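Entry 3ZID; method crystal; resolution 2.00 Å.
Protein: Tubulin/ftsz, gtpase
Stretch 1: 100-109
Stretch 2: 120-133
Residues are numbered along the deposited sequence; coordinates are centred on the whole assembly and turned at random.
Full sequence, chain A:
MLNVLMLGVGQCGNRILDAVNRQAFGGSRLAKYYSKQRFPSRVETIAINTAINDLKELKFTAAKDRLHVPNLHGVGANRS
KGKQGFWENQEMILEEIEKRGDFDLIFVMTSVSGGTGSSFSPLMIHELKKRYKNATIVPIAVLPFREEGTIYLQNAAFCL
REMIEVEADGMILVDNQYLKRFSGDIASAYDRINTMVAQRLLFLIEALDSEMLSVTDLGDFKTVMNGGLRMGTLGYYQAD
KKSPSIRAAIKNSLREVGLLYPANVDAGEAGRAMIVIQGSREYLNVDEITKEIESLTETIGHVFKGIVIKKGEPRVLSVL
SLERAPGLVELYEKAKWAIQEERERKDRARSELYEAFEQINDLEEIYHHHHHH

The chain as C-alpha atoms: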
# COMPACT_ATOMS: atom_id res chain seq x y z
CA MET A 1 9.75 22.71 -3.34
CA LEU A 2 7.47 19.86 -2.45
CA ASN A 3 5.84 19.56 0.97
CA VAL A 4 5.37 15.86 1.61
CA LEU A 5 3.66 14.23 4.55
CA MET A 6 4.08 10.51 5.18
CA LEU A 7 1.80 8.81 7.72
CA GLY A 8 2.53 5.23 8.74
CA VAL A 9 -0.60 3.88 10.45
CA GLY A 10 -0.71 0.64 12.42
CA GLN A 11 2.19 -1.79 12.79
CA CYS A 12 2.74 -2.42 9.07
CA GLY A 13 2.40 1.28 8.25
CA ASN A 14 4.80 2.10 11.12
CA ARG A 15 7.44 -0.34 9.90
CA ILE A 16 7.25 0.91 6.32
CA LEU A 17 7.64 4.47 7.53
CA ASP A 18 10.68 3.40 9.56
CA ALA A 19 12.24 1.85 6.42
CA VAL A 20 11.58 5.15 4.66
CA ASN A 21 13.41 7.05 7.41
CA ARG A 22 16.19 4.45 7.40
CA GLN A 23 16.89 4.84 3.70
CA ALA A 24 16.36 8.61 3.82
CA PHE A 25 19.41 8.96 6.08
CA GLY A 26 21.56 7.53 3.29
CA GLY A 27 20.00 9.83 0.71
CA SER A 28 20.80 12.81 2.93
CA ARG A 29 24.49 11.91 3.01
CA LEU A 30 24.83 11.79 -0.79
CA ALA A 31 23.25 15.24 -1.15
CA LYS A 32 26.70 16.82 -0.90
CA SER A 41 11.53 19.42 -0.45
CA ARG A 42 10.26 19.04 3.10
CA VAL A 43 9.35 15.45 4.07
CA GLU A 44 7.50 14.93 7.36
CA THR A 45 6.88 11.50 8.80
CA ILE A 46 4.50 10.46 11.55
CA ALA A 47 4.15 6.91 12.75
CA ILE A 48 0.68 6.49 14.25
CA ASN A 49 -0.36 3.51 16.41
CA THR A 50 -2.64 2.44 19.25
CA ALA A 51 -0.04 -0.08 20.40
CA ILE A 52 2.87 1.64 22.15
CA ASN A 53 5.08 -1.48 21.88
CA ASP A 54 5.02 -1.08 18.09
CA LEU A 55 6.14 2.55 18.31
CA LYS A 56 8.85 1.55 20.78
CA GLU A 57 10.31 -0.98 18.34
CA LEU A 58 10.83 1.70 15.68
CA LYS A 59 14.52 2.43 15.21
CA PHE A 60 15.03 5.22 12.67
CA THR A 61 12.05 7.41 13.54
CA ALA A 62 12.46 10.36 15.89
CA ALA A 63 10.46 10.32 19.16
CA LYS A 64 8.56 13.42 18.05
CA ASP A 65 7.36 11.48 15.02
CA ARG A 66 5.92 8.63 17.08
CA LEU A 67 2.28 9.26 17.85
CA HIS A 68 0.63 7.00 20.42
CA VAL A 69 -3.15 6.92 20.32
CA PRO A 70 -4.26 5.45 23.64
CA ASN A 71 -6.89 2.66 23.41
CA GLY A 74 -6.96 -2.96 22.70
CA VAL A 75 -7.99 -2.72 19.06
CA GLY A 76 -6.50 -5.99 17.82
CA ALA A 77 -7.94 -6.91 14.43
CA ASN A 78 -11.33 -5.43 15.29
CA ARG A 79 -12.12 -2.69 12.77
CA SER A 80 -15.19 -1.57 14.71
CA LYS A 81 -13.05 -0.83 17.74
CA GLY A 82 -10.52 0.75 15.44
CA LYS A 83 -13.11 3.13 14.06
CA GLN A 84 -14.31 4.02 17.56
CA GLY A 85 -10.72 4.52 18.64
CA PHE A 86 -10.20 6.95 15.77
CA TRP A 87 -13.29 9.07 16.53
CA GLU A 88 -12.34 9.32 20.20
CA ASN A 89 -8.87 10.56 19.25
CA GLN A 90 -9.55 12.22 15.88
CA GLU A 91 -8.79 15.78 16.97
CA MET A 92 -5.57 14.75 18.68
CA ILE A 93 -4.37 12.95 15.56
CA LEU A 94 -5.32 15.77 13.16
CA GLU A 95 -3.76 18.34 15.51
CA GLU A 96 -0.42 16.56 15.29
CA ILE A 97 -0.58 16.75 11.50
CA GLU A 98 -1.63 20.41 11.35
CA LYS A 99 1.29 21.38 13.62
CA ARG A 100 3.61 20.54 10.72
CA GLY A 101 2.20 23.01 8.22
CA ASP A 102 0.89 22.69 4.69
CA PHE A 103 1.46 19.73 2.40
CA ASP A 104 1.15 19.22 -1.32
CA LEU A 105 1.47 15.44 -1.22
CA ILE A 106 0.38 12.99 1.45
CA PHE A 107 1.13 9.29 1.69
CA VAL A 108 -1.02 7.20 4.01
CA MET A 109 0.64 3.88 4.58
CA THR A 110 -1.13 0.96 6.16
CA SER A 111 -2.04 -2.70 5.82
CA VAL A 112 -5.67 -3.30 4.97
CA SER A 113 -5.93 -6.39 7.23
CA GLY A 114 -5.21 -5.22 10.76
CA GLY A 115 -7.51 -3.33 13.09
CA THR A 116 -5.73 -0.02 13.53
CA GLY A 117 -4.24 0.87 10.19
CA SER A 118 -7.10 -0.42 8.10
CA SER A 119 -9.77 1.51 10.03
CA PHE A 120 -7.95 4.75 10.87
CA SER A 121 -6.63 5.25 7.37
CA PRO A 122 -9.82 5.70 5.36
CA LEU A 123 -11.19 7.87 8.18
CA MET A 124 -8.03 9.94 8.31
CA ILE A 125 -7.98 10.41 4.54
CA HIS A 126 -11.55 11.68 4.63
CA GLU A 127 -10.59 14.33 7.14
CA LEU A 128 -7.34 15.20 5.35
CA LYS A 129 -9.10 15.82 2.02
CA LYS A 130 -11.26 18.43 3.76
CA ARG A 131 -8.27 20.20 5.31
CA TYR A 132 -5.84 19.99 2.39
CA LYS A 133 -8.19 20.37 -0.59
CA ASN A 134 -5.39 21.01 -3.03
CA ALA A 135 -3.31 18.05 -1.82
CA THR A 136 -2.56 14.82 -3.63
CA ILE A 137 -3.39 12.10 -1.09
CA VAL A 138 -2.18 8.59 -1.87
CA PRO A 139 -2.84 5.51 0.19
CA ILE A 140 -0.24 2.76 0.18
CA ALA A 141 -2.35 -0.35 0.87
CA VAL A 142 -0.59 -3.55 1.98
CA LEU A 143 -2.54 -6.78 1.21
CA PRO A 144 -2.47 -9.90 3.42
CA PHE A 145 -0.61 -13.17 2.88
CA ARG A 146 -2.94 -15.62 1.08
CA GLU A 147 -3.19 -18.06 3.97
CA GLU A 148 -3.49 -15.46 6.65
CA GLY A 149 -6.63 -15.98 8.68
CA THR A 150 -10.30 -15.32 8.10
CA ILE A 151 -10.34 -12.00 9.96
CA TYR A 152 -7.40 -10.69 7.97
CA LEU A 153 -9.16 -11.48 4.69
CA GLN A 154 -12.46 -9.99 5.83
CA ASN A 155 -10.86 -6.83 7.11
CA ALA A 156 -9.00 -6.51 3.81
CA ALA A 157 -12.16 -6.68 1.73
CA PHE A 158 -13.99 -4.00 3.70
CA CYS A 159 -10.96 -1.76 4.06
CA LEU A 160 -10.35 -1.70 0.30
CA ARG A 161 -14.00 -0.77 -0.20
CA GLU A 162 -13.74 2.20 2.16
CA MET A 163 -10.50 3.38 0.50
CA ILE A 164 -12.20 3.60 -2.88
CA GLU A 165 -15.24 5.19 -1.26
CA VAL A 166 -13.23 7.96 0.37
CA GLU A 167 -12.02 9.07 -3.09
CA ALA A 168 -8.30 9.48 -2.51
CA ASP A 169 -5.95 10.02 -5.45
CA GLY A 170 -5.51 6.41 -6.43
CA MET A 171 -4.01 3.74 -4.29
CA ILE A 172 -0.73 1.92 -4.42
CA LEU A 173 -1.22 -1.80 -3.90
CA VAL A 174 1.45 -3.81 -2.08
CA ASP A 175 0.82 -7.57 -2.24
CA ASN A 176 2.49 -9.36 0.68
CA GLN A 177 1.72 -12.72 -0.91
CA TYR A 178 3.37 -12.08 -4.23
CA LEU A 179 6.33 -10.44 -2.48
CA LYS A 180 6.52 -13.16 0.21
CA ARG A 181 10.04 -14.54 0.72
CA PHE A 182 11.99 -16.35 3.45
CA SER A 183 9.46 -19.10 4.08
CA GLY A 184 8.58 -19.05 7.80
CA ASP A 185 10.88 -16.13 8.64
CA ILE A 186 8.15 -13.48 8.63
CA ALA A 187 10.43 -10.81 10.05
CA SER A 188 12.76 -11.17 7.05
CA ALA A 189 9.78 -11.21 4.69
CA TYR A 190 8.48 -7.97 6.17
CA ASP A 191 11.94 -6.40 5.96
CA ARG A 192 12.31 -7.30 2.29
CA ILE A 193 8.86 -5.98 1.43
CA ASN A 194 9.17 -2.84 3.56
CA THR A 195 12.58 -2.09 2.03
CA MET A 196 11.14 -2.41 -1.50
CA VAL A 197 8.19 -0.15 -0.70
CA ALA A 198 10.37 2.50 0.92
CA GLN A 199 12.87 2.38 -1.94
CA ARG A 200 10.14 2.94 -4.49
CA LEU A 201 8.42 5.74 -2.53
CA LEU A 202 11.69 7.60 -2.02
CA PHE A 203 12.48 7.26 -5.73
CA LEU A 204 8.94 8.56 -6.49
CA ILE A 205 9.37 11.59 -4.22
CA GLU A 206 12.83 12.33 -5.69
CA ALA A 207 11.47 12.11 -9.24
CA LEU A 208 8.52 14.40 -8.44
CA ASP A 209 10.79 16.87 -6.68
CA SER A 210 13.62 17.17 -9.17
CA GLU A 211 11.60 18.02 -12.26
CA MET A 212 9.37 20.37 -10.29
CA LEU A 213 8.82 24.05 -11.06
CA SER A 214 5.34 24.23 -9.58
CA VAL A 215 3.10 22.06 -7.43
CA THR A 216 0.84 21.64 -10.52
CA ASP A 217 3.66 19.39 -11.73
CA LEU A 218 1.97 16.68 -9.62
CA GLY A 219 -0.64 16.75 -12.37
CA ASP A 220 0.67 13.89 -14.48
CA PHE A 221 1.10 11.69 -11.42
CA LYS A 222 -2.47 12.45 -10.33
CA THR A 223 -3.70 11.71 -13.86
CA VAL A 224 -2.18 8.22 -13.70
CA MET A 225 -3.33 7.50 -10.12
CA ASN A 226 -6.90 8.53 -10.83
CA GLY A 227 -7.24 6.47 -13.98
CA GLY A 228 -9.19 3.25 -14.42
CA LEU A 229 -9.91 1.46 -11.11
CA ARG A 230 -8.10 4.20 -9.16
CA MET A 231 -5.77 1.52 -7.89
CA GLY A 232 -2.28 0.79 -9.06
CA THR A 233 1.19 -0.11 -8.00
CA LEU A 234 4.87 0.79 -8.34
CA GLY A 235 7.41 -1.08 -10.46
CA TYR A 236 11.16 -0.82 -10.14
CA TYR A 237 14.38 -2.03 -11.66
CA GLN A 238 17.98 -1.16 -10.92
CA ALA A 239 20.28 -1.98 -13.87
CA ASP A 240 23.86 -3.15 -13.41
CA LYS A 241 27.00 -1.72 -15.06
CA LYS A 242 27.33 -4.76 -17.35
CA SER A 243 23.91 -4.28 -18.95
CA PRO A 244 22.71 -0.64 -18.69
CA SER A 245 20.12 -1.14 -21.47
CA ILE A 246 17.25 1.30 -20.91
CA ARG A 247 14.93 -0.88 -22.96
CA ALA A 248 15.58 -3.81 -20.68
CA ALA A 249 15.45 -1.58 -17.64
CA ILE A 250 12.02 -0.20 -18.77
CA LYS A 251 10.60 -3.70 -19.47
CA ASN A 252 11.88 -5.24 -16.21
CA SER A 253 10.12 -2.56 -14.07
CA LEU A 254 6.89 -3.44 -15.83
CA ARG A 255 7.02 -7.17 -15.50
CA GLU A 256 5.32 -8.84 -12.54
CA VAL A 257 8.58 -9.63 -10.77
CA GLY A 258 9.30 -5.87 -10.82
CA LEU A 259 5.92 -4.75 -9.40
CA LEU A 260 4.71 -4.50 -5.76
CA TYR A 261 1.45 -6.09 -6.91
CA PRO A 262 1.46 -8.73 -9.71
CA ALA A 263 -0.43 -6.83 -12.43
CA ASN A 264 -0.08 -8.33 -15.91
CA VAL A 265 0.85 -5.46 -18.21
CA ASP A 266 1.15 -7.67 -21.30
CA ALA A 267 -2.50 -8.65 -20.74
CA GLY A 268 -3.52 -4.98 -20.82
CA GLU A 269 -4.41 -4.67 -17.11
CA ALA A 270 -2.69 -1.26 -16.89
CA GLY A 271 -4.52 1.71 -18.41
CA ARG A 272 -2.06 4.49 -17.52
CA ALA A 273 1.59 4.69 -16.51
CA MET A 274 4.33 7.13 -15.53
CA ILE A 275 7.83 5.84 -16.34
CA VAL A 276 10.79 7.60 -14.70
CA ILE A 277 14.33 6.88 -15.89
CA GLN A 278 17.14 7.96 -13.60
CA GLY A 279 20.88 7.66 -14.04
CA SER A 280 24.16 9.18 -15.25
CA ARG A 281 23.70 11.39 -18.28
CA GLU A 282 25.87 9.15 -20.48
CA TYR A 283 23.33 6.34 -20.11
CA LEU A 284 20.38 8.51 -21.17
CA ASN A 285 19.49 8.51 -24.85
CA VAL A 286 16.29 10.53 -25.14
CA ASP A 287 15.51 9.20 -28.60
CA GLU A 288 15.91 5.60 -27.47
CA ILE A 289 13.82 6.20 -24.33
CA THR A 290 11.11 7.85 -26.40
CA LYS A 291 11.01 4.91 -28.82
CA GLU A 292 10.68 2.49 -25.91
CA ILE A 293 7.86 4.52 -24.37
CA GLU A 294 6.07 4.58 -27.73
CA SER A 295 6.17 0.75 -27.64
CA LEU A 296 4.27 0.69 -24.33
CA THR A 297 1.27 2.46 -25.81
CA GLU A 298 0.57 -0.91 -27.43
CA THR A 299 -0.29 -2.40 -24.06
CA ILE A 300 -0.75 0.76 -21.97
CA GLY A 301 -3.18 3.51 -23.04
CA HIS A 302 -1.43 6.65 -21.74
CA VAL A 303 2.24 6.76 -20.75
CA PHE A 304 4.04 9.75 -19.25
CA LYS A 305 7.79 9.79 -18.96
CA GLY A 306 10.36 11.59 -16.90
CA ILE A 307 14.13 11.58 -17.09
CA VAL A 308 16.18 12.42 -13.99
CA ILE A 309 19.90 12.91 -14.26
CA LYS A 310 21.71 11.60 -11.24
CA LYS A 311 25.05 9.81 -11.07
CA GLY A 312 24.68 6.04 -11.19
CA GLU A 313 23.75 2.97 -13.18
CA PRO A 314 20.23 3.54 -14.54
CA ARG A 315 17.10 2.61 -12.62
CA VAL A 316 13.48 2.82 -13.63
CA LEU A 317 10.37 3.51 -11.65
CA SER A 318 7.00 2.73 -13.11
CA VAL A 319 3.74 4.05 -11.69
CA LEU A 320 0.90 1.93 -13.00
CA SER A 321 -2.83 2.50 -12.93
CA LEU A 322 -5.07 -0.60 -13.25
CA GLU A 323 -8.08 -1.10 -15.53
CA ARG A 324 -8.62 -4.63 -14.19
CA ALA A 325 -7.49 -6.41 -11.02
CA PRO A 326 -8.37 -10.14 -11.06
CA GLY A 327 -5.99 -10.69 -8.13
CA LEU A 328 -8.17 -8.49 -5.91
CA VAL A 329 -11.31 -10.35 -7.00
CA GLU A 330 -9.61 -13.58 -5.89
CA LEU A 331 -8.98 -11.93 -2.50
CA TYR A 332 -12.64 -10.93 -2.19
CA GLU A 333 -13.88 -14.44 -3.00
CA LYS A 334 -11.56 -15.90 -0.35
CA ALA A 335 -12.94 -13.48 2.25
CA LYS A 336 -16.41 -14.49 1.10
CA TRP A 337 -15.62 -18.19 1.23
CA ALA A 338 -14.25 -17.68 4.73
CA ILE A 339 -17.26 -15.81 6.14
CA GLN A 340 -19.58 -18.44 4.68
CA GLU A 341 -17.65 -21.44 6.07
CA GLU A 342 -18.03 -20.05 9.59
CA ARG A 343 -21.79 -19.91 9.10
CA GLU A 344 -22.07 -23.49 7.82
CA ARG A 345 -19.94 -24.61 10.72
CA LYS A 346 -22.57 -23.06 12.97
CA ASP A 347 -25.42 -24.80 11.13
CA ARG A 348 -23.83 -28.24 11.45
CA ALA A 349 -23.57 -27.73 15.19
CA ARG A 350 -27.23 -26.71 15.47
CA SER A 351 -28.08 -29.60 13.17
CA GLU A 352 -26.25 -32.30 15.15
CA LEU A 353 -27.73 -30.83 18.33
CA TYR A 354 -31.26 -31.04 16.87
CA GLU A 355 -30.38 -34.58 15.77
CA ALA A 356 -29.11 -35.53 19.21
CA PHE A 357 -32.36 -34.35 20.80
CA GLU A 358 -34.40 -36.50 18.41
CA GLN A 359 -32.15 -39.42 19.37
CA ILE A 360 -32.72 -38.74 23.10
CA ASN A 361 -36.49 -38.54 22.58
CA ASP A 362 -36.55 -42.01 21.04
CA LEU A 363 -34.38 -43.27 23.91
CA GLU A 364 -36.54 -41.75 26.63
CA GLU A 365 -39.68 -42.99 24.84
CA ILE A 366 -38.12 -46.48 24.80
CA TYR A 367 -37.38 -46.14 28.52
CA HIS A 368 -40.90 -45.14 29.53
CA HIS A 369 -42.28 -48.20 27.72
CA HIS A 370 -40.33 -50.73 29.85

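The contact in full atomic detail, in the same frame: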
# COMPACT_ATOMS: atom_id res chain seq x y z
N ARG A 100 2.47 20.63 11.62
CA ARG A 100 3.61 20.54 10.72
C ARG A 100 3.41 21.31 9.42
O ARG A 100 4.23 21.20 8.51
CB ARG A 100 3.96 19.09 10.45
CG ARG A 100 4.08 18.31 11.72
CD ARG A 100 4.85 17.03 11.56
NE ARG A 100 4.98 16.37 12.86
CZ ARG A 100 5.92 15.48 13.15
NH1 ARG A 100 6.83 15.14 12.24
NH2 ARG A 100 5.95 14.94 14.36
N GLY A 101 2.34 22.10 9.34
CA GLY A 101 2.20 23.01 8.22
C GLY A 101 1.37 22.50 7.06
O GLY A 101 0.50 21.64 7.22
N ASP A 102 1.62 23.07 5.89
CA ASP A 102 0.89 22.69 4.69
C ASP A 102 1.64 21.61 3.95
O ASP A 102 2.85 21.49 4.06
CB ASP A 102 0.67 23.88 3.75
CG ASP A 102 -0.55 24.69 4.10
OD1 ASP A 102 -1.48 24.14 4.73
OD2 ASP A 102 -0.60 25.88 3.73
N PHE A 103 0.89 20.80 3.20
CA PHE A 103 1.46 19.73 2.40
C PHE A 103 0.83 19.70 1.04
O PHE A 103 -0.37 19.92 0.90
CB PHE A 103 1.27 18.39 3.09
CG PHE A 103 1.89 18.33 4.43
CD1 PHE A 103 3.28 18.23 4.54
CD2 PHE A 103 1.12 18.46 5.57
CE1 PHE A 103 3.88 18.21 5.78
CE2 PHE A 103 1.71 18.43 6.80
CZ PHE A 103 3.09 18.31 6.91
N ASP A 104 1.64 19.38 0.04
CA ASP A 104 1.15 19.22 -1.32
C ASP A 104 0.86 17.75 -1.61
O ASP A 104 0.05 17.43 -2.48
CB ASP A 104 2.20 19.75 -2.29
CG ASP A 104 2.74 21.11 -1.89
OD1 ASP A 104 1.93 22.05 -1.70
OD2 ASP A 104 3.98 21.24 -1.76
N LEU A 105 1.52 16.86 -0.90
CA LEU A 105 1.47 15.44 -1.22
C LEU A 105 1.47 14.65 0.07
O LEU A 105 2.34 14.82 0.92
CB LEU A 105 2.69 15.08 -2.08
CG LEU A 105 2.90 13.61 -2.46
CD1 LEU A 105 1.74 13.08 -3.28
CD2 LEU A 105 4.21 13.48 -3.26
N ILE A 106 0.51 13.75 0.22
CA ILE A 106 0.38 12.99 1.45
C ILE A 106 0.31 11.51 1.15
O ILE A 106 -0.53 11.07 0.35
CB ILE A 106 -0.87 13.44 2.29
CG1 ILE A 106 -0.85 14.96 2.53
CG2 ILE A 106 -0.94 12.69 3.62
CD1 ILE A 106 -2.08 15.52 3.31
N PHE A 107 1.20 10.74 1.76
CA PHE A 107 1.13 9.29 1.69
C PHE A 107 0.59 8.74 2.98
O PHE A 107 1.07 9.08 4.05
CB PHE A 107 2.51 8.69 1.39
CG PHE A 107 3.02 9.03 0.01
CD1 PHE A 107 2.49 8.40 -1.11
CD2 PHE A 107 4.02 9.99 -0.16
CE1 PHE A 107 2.97 8.70 -2.41
CE2 PHE A 107 4.51 10.29 -1.44
CZ PHE A 107 3.97 9.66 -2.57
N VAL A 108 -0.45 7.91 2.86
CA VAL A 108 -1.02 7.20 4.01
C VAL A 108 -0.76 5.71 3.86
O VAL A 108 -1.32 5.04 3.00
CB VAL A 108 -2.53 7.46 4.17
CG1 VAL A 108 -3.06 6.75 5.40
CG2 VAL A 108 -2.78 8.97 4.29
N MET A 109 0.14 5.22 4.70
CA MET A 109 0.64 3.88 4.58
C MET A 109 0.10 2.99 5.67
O MET A 109 0.23 3.30 6.85
CB MET A 109 2.16 3.92 4.62
CG MET A 109 2.71 5.00 3.71
SD MET A 109 4.49 5.07 3.85
CE MET A 109 4.66 5.41 5.58
N PHE A 120 -8.37 3.35 10.76
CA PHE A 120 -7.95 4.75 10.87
C PHE A 120 -7.77 5.38 9.50
O PHE A 120 -8.13 6.53 9.28
CB PHE A 120 -6.59 4.84 11.57
CG PHE A 120 -6.64 4.85 13.07
CD1 PHE A 120 -7.51 4.01 13.77
CD2 PHE A 120 -5.78 5.68 13.78
CE1 PHE A 120 -7.53 4.03 15.16
CE2 PHE A 120 -5.78 5.71 15.16
CZ PHE A 120 -6.67 4.87 15.87
N SER A 121 -7.15 4.64 8.59
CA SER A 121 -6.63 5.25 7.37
C SER A 121 -7.70 5.84 6.46
O SER A 121 -7.58 6.99 6.04
CB SER A 121 -5.68 4.30 6.63
OG SER A 121 -4.54 4.03 7.43
N PRO A 122 -8.76 5.08 6.16
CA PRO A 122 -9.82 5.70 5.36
C PRO A 122 -10.46 6.87 6.08
O PRO A 122 -10.83 7.84 5.41
CB PRO A 122 -10.83 4.57 5.16
CG PRO A 122 -10.01 3.32 5.31
CD PRO A 122 -8.99 3.63 6.34
N LEU A 123 -10.60 6.78 7.40
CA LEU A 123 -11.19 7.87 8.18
C LEU A 123 -10.32 9.10 8.14
O LEU A 123 -10.81 10.22 7.98
CB LEU A 123 -11.41 7.46 9.65
CG LEU A 123 -12.40 6.30 9.83
CD1 LEU A 123 -12.71 5.93 11.30
CD2 LEU A 123 -13.62 6.71 9.14
N MET A 124 -9.02 8.87 8.29
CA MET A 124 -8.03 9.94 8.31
C MET A 124 -7.94 10.62 6.94
O MET A 124 -7.76 11.82 6.84
CB MET A 124 -6.67 9.38 8.71
CG MET A 124 -5.71 10.43 9.29
SD MET A 124 -4.17 9.68 9.86
CE MET A 124 -4.80 8.20 10.62
N ILE A 125 -8.06 9.83 5.88
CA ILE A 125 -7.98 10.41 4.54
C ILE A 125 -9.19 11.32 4.31
O ILE A 125 -9.06 12.43 3.76
CB ILE A 125 -7.89 9.30 3.47
CG1 ILE A 125 -6.53 8.62 3.55
CG2 ILE A 125 -8.16 9.86 2.08
CD1 ILE A 125 -6.48 7.28 2.85
N HIS A 126 -10.35 10.87 4.76
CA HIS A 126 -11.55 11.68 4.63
C HIS A 126 -11.33 13.06 5.23
O HIS A 126 -11.64 14.09 4.62
CB HIS A 126 -12.75 11.02 5.33
CG HIS A 126 -14.02 11.80 5.18
ND1 HIS A 126 -14.61 12.03 3.95
CD2 HIS A 126 -14.77 12.47 6.08
CE1 HIS A 126 -15.70 12.76 4.12
NE2 HIS A 126 -15.82 13.04 5.40
N GLU A 127 -10.81 13.08 6.44
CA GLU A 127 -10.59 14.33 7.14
C GLU A 127 -9.50 15.17 6.47
O GLU A 127 -9.63 16.39 6.36
CB GLU A 127 -10.25 14.06 8.60
CG GLU A 127 -11.44 13.51 9.39
CD GLU A 127 -12.65 14.44 9.31
OE1 GLU A 127 -12.47 15.68 9.42
OE2 GLU A 127 -13.77 13.93 9.12
N LEU A 128 -8.46 14.51 6.00
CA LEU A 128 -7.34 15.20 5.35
C LEU A 128 -7.75 15.90 4.06
O LEU A 128 -7.28 17.02 3.76
CB LEU A 128 -6.18 14.21 5.07
CG LEU A 128 -5.42 13.71 6.30
CD1 LEU A 128 -4.47 12.59 5.94
CD2 LEU A 128 -4.68 14.86 7.00
N LYS A 129 -8.62 15.26 3.28
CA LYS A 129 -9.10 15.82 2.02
C LYS A 129 -9.85 17.12 2.25
O LYS A 129 -9.78 18.02 1.43
CB LYS A 129 -9.99 14.85 1.25
CG LYS A 129 -9.26 13.74 0.53
CD LYS A 129 -10.26 12.87 -0.19
CE LYS A 129 -11.01 13.68 -1.23
NZ LYS A 129 -12.36 13.09 -1.51
N LYS A 130 -10.58 17.19 3.36
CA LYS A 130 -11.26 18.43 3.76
C LYS A 130 -10.27 19.54 4.08
O LYS A 130 -10.47 20.68 3.69
CB LYS A 130 -12.11 18.21 5.01
CG LYS A 130 -13.28 17.29 4.85
CD LYS A 130 -13.97 17.17 6.21
CE LYS A 130 -14.89 16.00 6.28
NZ LYS A 130 -15.38 15.82 7.68
N ARG A 131 -9.20 19.20 4.80
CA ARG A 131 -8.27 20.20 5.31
C ARG A 131 -7.22 20.64 4.30
O ARG A 131 -6.79 21.79 4.29
CB ARG A 131 -7.60 19.68 6.58
CG ARG A 131 -8.51 19.73 7.79
CD ARG A 131 -8.15 18.64 8.80
NE ARG A 131 -9.14 18.55 9.88
CZ ARG A 131 -10.32 17.95 9.77
NH1 ARG A 131 -10.70 17.40 8.62
NH2 ARG A 131 -11.15 17.91 10.81
N TYR A 132 -6.85 19.72 3.41
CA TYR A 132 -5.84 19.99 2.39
C TYR A 132 -6.45 19.72 1.02
O TYR A 132 -6.10 18.73 0.38
CB TYR A 132 -4.64 19.07 2.60
CG TYR A 132 -3.93 19.26 3.93
CD1 TYR A 132 -3.04 20.31 4.12
CD2 TYR A 132 -4.13 18.37 4.97
CE1 TYR A 132 -2.38 20.48 5.33
CE2 TYR A 132 -3.49 18.53 6.19
CZ TYR A 132 -2.61 19.59 6.36
OH TYR A 132 -1.96 19.75 7.58
N LYS A 133 -7.36 20.60 0.60
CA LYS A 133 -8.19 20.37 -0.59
C LYS A 133 -7.37 20.28 -1.85
O LYS A 133 -7.76 19.62 -2.80
CB LYS A 133 -9.24 21.48 -0.77
CG LYS A 133 -10.18 21.72 0.41
CD LYS A 133 -11.11 22.91 0.11
CE LYS A 133 -12.12 23.16 1.24
NZ LYS A 133 -12.93 24.41 1.03

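This is a small, mostly apolar contact between a strand and a nearly antiparallel helix, closed at one end by a tyrosine that lies just past the helix and hydrogen-bonds to the loop leading into the strand. Strand 105-109 and helix 120-131 run at 162° between their N-to-C directions, with their axes 9.3 Å apart at closest approach. The antiparallel course sets the register: farther along the strand, Val 108 lies by Ser 121, early in this part of the helix, while Ile 106 faces Leu 128 and the loop residue Phe 103 lies beside Tyr 132.

The strand follows the alternation rule. Ile 106 and Val 108 point toward the helix; Leu 105, Phe 107 and Met 109 make no contact with it. The helix answers with residues three or four apart, Ser 121, Ile 125 and Leu 128, and the same spacing carries on to Tyr 132. Val 108 sits among the first three: its CG1 is 3.7 Å from OG of Ser 121, while its CG2 is 3.8 Å from CG1 of Ile 125 and 4.3 Å from CD1 of Leu 128. The small serine suits the point where the backbones come close, with the CA atoms of Val 108 and Ser 121 6.8 Å apart, and its hydroxyl is hydrogen-bonded elsewhere in the structure. Ile 106 reaches two partners, its CG2 lying 4.2 Å from CD1 of Leu 128 and its CD1 3.9 Å from CD2 of Tyr 132.

Tyr 132 has the largest area covered in the contact. It is the first residue to leave helical phi/psi, yet its N still bonds to the O of Leu 128 at 2.8 Å, which ties it to the last turn. Its OH donates a hydrogen bond to the O of Gly 101, 3.1 Å away. That carbonyl lies near the plane of the ring, at its edge, as does Asp 102, whose OD1 is 3.8 Å from CE1 of Tyr 132. Phe 103 directs its ring edge toward the tyrosine face in an offset edge-to-face pair, centroids 5.9 Å apart and planes at 61°. Gly 101 has phi/psi of 95/-156, where a CB would jam against the carbonyl O of the preceding residue; the backbone itself calls for glycine here.

Glu 127 forms salt bridges with Lys 130 and Arg 131 within the helix, and none of these three touches the strand.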